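Local coordinates for methionine-binding lipoprotein MetQ (Bacillus subtilis subsp. subtilis, PDB 4GOT) that binds methionine and probably hands it to the membrane permease of the MetNPQ ABC importer, which also takes up methionine sulfoxide, at residues Y43-N47 against F60-L66; L50-D56 against I208-K212. All coordinates share one frame; numbering follows the deposited sequence.

Interaction 1. Residues Y43-N47 against F60-L66; sequences YKMYN and FQHIPYL. With MSE (selenomethionine), chain B.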
loop_
_atom_site.group_PDB
_atom_site.type_symbol
_atom_site.label_atom_id
_atom_site.label_comp_id
_atom_site.label_asym_id
_atom_site.label_seq_id
_atom_site.Cartn_x
_atom_site.Cartn_y
_atom_site.Cartn_z
ATOM N N TYR A 43 3.975 -5.015 7.897
ATOM C CA TYR A 43 3.701 -3.628 7.808
ATOM C C TYR A 43 3.879 -2.925 9.146
ATOM O O TYR A 43 4.297 -1.764 9.174
ATOM C CB TYR A 43 2.227 -3.430 7.372
ATOM C CG TYR A 43 1.815 -3.575 5.902
ATOM C CD1 TYR A 43 2.717 -3.584 4.861
ATOM C CD2 TYR A 43 0.448 -3.653 5.579
ATOM C CE1 TYR A 43 2.292 -3.668 3.532
ATOM C CE2 TYR A 43 0.002 -3.746 4.268
ATOM C CZ TYR A 43 0.932 -3.759 3.241
ATOM O OH TYR A 43 0.487 -3.847 1.958
ATOM N N LYS A 44 3.576 -3.594 10.255
ATOM C CA LYS A 44 3.629 -2.929 11.570
ATOM C C LYS A 44 5.071 -2.617 11.998
ATOM O O LYS A 44 5.294 -1.778 12.865
ATOM C CB LYS A 44 2.908 -3.754 12.652
ATOM C CG LYS A 44 1.378 -3.798 12.583
ATOM C CD LYS A 44 0.748 -2.389 12.565
ATOM C CE LYS A 44 -0.388 -2.181 13.572
ATOM N NZ LYS A 44 -1.478 -3.179 13.411
HETATM N N MSE A 45 6.047 -3.294 11.386
HETATM C CA MSE A 45 7.440 -3.091 11.742
HETATM C C MSE A 45 8.080 -1.783 11.240
HETATM O O MSE A 45 9.056 -1.288 11.836
HETATM C CB MSE A 45 8.287 -4.290 11.270
HETATM C CG MSE A 45 7.930 -5.527 12.022
HETATM SE SE MSE A 45 9.121 -7.005 11.515
HETATM C CE MSE A 45 10.812 -6.282 12.207
ATOM N N TYR A 46 7.563 -1.228 10.147
ATOM C CA TYR A 46 8.264 -0.172 9.410
ATOM C C TYR A 46 8.266 1.163 10.179
ATOM O O TYR A 46 9.301 1.763 10.333
ATOM C CB TYR A 46 7.654 -0.030 8.013
ATOM C CG TYR A 46 7.975 -1.219 7.130
ATOM C CD1 TYR A 46 7.181 -2.358 7.125
ATOM C CD2 TYR A 46 9.110 -1.218 6.316
ATOM C CE1 TYR A 46 7.522 -3.475 6.328
ATOM C CE2 TYR A 46 9.460 -2.328 5.548
ATOM C CZ TYR A 46 8.670 -3.449 5.537
ATOM O OH TYR A 46 9.017 -4.509 4.701
ATOM N N ASN A 47 7.115 1.609 10.678
ATOM C CA ASN A 47 7.046 2.852 11.465
ATOM C C ASN A 47 7.747 2.723 12.799
ATOM O O ASN A 47 8.364 3.688 13.290
ATOM C CB ASN A 47 5.597 3.285 11.644
ATOM C CG ASN A 47 5.055 3.952 10.399
ATOM O OD1 ASN A 47 5.823 4.591 9.646
ATOM N ND2 ASN A 47 3.752 3.817 10.159
ATOM N N PHE A 60 6.757 2.336 2.305
ATOM C CA PHE A 60 5.841 1.180 2.372
ATOM C C PHE A 60 4.351 1.504 2.499
ATOM O O PHE A 60 3.556 0.618 2.219
ATOM C CB PHE A 60 6.243 0.200 3.518
ATOM C CG PHE A 60 5.687 0.598 4.855
ATOM C CD1 PHE A 60 6.163 1.726 5.509
ATOM C CD2 PHE A 60 4.583 -0.071 5.400
ATOM C CE1 PHE A 60 5.596 2.134 6.709
ATOM C CE2 PHE A 60 4.026 0.323 6.610
ATOM C CZ PHE A 60 4.549 1.424 7.266
ATOM N N GLN A 61 3.964 2.732 2.903
ATOM C CA GLN A 61 2.571 3.032 3.326
ATOM C C GLN A 61 1.974 4.196 2.597
ATOM O O GLN A 61 2.678 4.911 1.905
ATOM C CB GLN A 61 2.562 3.366 4.834
ATOM C CG GLN A 61 3.104 4.760 5.179
ATOM C CD GLN A 61 3.575 4.899 6.603
ATOM O OE1 GLN A 61 2.837 4.618 7.549
ATOM N NE2 GLN A 61 4.833 5.349 6.778
ATOM N N HIS A 62 0.697 4.454 2.841
ATOM C CA HIS A 62 0.030 5.680 2.335
ATOM C C HIS A 62 -0.314 6.579 3.542
ATOM O O HIS A 62 -0.078 6.200 4.681
ATOM C CB HIS A 62 -1.226 5.349 1.512
ATOM C CG HIS A 62 -2.055 4.216 2.066
ATOM N ND1 HIS A 62 -2.774 4.297 3.253
ATOM C CD2 HIS A 62 -2.296 2.979 1.569
ATOM C CE1 HIS A 62 -3.390 3.146 3.470
ATOM N NE2 HIS A 62 -3.090 2.314 2.484
ATOM N N ILE A 63 -0.833 7.775 3.280
ATOM C CA ILE A 63 -1.094 8.759 4.340
ATOM C C ILE A 63 -2.154 8.233 5.353
ATOM O O ILE A 63 -1.944 8.360 6.553
ATOM C CB ILE A 63 -1.455 10.170 3.774
ATOM C CG1 ILE A 63 -0.248 10.852 3.108
ATOM C CG2 ILE A 63 -2.101 11.084 4.838
ATOM C CD1 ILE A 63 -0.645 11.878 2.060
ATOM N N PRO A 64 -3.269 7.618 4.866
ATOM C CA PRO A 64 -4.246 7.049 5.818
ATOM C C PRO A 64 -3.602 6.002 6.750
ATOM O O PRO A 64 -3.889 5.975 7.953
ATOM C CB PRO A 64 -5.309 6.472 4.884
ATOM C CG PRO A 64 -5.332 7.464 3.723
ATOM C CD PRO A 64 -3.834 7.667 3.495
ATOM N N TYR A 65 -2.692 5.191 6.224
ATOM C CA TYR A 65 -2.051 4.205 7.072
ATOM C C TYR A 65 -1.203 4.919 8.152
ATOM O O TYR A 65 -1.236 4.554 9.322
ATOM C CB TYR A 65 -1.200 3.243 6.264
ATOM C CG TYR A 65 -0.703 2.081 7.118
ATOM C CD1 TYR A 65 0.479 2.168 7.797
ATOM C CD2 TYR A 65 -1.443 0.897 7.233
ATOM C CE1 TYR A 65 0.926 1.137 8.606
ATOM C CE2 TYR A 65 -0.997 -0.152 8.042
ATOM C CZ TYR A 65 0.194 -0.019 8.730
ATOM O OH TYR A 65 0.700 -1.057 9.502
ATOM N N LEU A 66 -0.409 5.903 7.721
ATOM C CA LEU A 66 0.457 6.691 8.614
ATOM C C LEU A 66 -0.362 7.378 9.715
ATOM O O LEU A 66 -0.011 7.302 10.893
ATOM C CB LEU A 66 1.287 7.735 7.818
ATOM C CG LEU A 66 2.198 8.622 8.720
ATOM C CD1 LEU A 66 3.240 7.788 9.512
ATOM C CD2 LEU A 66 2.857 9.715 7.881
HETATM N N MSE B 300 1.776 -0.771 -0.704
HETATM C CA MSE B 300 0.443 -0.935 -0.051
HETATM C C MSE B 300 -0.734 -0.378 -0.921
HETATM O O MSE B 300 -0.609 0.734 -1.358
HETATM O OXT MSE B 300 -1.820 -0.960 -1.169
HETATM C CB MSE B 300 0.461 -0.183 1.289
HETATM C CG MSE B 300 -0.677 -0.477 2.215
HETATM SE SE MSE B 300 -0.690 0.690 3.816
HETATM C CE MSE B 300 0.851 -0.263 4.871
#
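The F60 ring is held between CB of Y46 on one face and CB of Q61 on the other, with F60 CE1 3.3 Å from Y46 CB in a CH-pi contact close to the ring normal. The Y46 ring itself lies in an offset stack on F60, the planes 20° apart. With chi1 at 85°, F60 CG sits between its backbone N and carbonyl carbon, and this turns the ring toward the start of helix 44-51. Q61 comes next and meets the N47 amide in a reciprocal pair of hydrogen bonds: N47 ND2 gives to Q61 OE1 at 2.9 Å, the straighter bond, and Q61 NE2 gives to N47 OD1 at 3.1 Å on a lone pair. The two amide planes are 31° apart, so the pair is slightly twisted; N58 and E69 also bond to the N47 amide. H62, at the N-cap of helix 63-72, accepts from Y65 N through ND1 (3.1 Å) and lays a ring face against the selenium of the bound selenomethionine. Y65 covers the ligand's methyl from one side: MSE CE rests 3.4 Å above the ring centre of Y65 and likewise over a face of Y43, whose hydroxyl bonds to N180. Y65 OH also lies 3.3 Å from K44 CD. The pocket for the ligand's side chain is thus walled by aromatic rings from both segments, and the contact fastens the beginning of helix 44-51 to the end of strand 57-62, where the chain turns at F60, and to the first turn of helix 63-72, with L66 and N47 reaching L78 of strand 78-86.

Interaction 2. Residues L50-D56 against I208-K212; sequences LADKEVD and IAVRK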
loop_
_atom_site.group_PDB
_atom_site.type_symbol
_atom_site.label_atom_id
_atom_site.label_comp_id
_atom_site.label_asym_id
_atom_site.label_seq_id
_atom_site.Cartn_x
_atom_site.Cartn_y
_atom_site.Cartn_z
ATOM N N LEU A 50 11.504 3.270 12.183
ATOM C CA LEU A 50 11.759 4.685 11.968
ATOM C C LEU A 50 11.726 5.445 13.267
ATOM O O LEU A 50 12.667 6.128 13.592
ATOM C CB LEU A 50 10.716 5.270 11.000
ATOM C CG LEU A 50 10.797 6.727 10.540
ATOM C CD1 LEU A 50 12.172 7.095 9.984
ATOM C CD2 LEU A 50 9.663 6.968 9.529
ATOM N N ALA A 51 10.647 5.297 14.033
ATOM C CA ALA A 51 10.519 5.913 15.362
ATOM C C ALA A 51 11.670 5.504 16.302
ATOM O O ALA A 51 12.129 6.311 17.122
ATOM C CB ALA A 51 9.184 5.554 15.996
ATOM N N ASP A 52 12.177 4.284 16.147
ATOM C CA ASP A 52 13.316 3.789 16.982
ATOM C C ASP A 52 14.698 4.252 16.474
ATOM O O ASP A 52 15.725 3.939 17.058
ATOM C CB ASP A 52 13.256 2.253 17.099
ATOM C CG ASP A 52 12.086 1.758 17.998
ATOM O OD1 ASP A 52 11.548 2.544 18.806
ATOM O OD2 ASP A 52 11.696 0.571 17.901
ATOM N N LYS A 53 14.718 5.027 15.392
ATOM C CA LYS A 53 15.965 5.554 14.789
ATOM C C LYS A 53 16.889 4.475 14.200
ATOM O O LYS A 53 18.091 4.694 14.083
ATOM C CB LYS A 53 16.728 6.474 15.761
ATOM C CG LYS A 53 15.831 7.517 16.409
ATOM C CD LYS A 53 16.593 8.528 17.236
ATOM C CE LYS A 53 15.683 9.703 17.559
ATOM N NZ LYS A 53 16.365 10.672 18.465
ATOM N N GLU A 54 16.332 3.328 13.816
ATOM C CA GLU A 54 17.112 2.281 13.121
ATOM C C GLU A 54 17.228 2.599 11.642
ATOM O O GLU A 54 18.080 2.072 10.965
ATOM C CB GLU A 54 16.443 0.913 13.237
ATOM C CG GLU A 54 16.299 0.382 14.645
ATOM C CD GLU A 54 15.282 -0.747 14.724
ATOM O OE1 GLU A 54 14.964 -1.382 13.684
ATOM O OE2 GLU A 54 14.792 -0.995 15.839
ATOM N N VAL A 55 16.335 3.437 11.132
ATOM C CA VAL A 55 16.408 3.867 9.733
ATOM C C VAL A 55 16.139 5.373 9.675
ATOM O O VAL A 55 15.675 5.969 10.650
ATOM C CB VAL A 55 15.461 3.030 8.828
ATOM C CG1 VAL A 55 15.779 1.532 8.992
ATOM C CG2 VAL A 55 14.001 3.304 9.159
ATOM N N ASP A 56 16.456 5.975 8.539
ATOM C CA ASP A 56 16.217 7.414 8.297
ATOM C C ASP A 56 14.817 7.668 7.697
ATOM O O ASP A 56 14.239 8.752 7.832
ATOM C CB ASP A 56 17.249 7.967 7.280
ATOM C CG ASP A 56 18.693 7.967 7.799
ATOM O OD1 ASP A 56 19.001 8.847 8.627
ATOM O OD2 ASP A 56 19.542 7.153 7.326
ATOM N N ILE A 208 7.200 8.384 1.147
ATOM C CA ILE A 208 8.348 8.364 2.006
ATOM C C ILE A 208 7.966 9.039 3.322
ATOM O O ILE A 208 7.455 10.148 3.329
ATOM C CB ILE A 208 9.566 9.023 1.340
ATOM C CG1 ILE A 208 9.922 8.265 0.050
ATOM C CG2 ILE A 208 10.717 9.077 2.332
ATOM C CD1 ILE A 208 10.550 6.874 0.236
ATOM N N ALA A 209 8.154 8.321 4.420
ATOM C CA ALA A 209 7.967 8.881 5.771
ATOM C C ALA A 209 9.317 8.986 6.492
ATOM O O ALA A 209 10.199 8.107 6.318
ATOM C CB ALA A 209 6.983 8.043 6.580
ATOM N N VAL A 210 9.453 10.066 7.272
ATOM C CA VAL A 210 10.639 10.372 8.066
ATOM C C VAL A 210 10.183 10.810 9.456
ATOM O O VAL A 210 8.984 11.002 9.699
ATOM C CB VAL A 210 11.526 11.450 7.357
ATOM C CG1 VAL A 210 12.007 10.950 5.968
ATOM C CG2 VAL A 210 10.772 12.792 7.222
ATOM N N ARG A 211 11.131 10.954 10.377
ATOM C CA ARG A 211 10.841 11.539 11.678
ATOM C C ARG A 211 10.587 13.052 11.566
ATOM O O ARG A 211 11.101 13.717 10.670
ATOM C CB ARG A 211 11.964 11.227 12.674
ATOM C CG ARG A 211 12.000 9.758 13.057
ATOM C CD ARG A 211 12.967 9.471 14.218
ATOM N NE ARG A 211 14.312 9.809 13.779
ATOM C CZ ARG A 211 15.032 9.111 12.904
ATOM N NH1 ARG A 211 14.576 7.997 12.365
ATOM N NH2 ARG A 211 16.230 9.543 12.548
ATOM N N LYS A 212 9.748 13.577 12.455
ATOM C CA LYS A 212 9.355 14.990 12.420
ATOM C C LYS A 212 10.618 15.817 12.564
ATOM O O LYS A 212 11.474 15.487 13.354
ATOM C CB LYS A 212 8.362 15.300 13.555
ATOM C CG LYS A 212 7.835 16.734 13.676
ATOM C CD LYS A 212 7.513 17.025 15.151
ATOM C CE LYS A 212 6.455 18.111 15.348
ATOM N NZ LYS A 212 7.039 19.479 15.314
HETATM O O HOH W 1 13.910 10.404 10.060
#
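A Schellman motif ends helix 44-51, and the side chain of R211, from the last residue of strand 206-211, plugs into it. NH1 of R211 donates twice, to L50 O and to V55 O, both at 2.9 Å. The two bonds differ in form. V55 O lies in the guanidinium plane and receives the donor almost head-on (C=O...donor angle 163°), whereas L50 O is tilted 22° out of that plane. L50 O is also the acceptor for K53 N, which reaches it from the other face of its carbonyl plane, and so two donors share this one oxygen at the helix end. K53, with positive phi, is the residue at which the chain leaves the helix, and its CG packs over one face of the guanidinium, 3.8 Å from NE of R211. A water sits above the opposite face and bridges the backbones, giving to D56 O and accepting from R211 N. The bend at chi3 of R211 (-63°) folds the guanidinium back over the turn. A methionine in place of this arginine would probably deprive V55 O and L50 O of this shared donor and leave the turn after the helix less firmly held to the strand. Next to these polar bonds, L50 extends a branch to the strand, CD2 lying 3.4 Å from A209 O and 4.1 Å from A209 CB, while its other branch, CD1, comes to 3.5 Å from R211 NH1. CG1 of V210 touches D56 O at 3.6 Å. The carboxylate of D56 turns elsewhere, to a salt bridge with K219 and to V9 N in strand 7-12, while A209 and V210 bond through their backbones to N58 and V79.

From the N terminus, the chain enters helix 44-51 beside the ligand pocket, and interaction 1 closes a short loop when the strand and helix that follow return to the helix start only 13 residues on. Interaction 2 begins at the other end of the same helix and stays open across some 150 residues, until strand 206-211 arrives. Since 50-56 lies between the two segments of interaction 1 and 208-212 beyond them, the loops cross. Strands 57-62 and 206-211 are neighbours in one mixed sheet, and the contacts meet there, Q61 NE2 lying 3.5 Å from A209 CB. Together they pin both ends of helix 44-51 to that sheet.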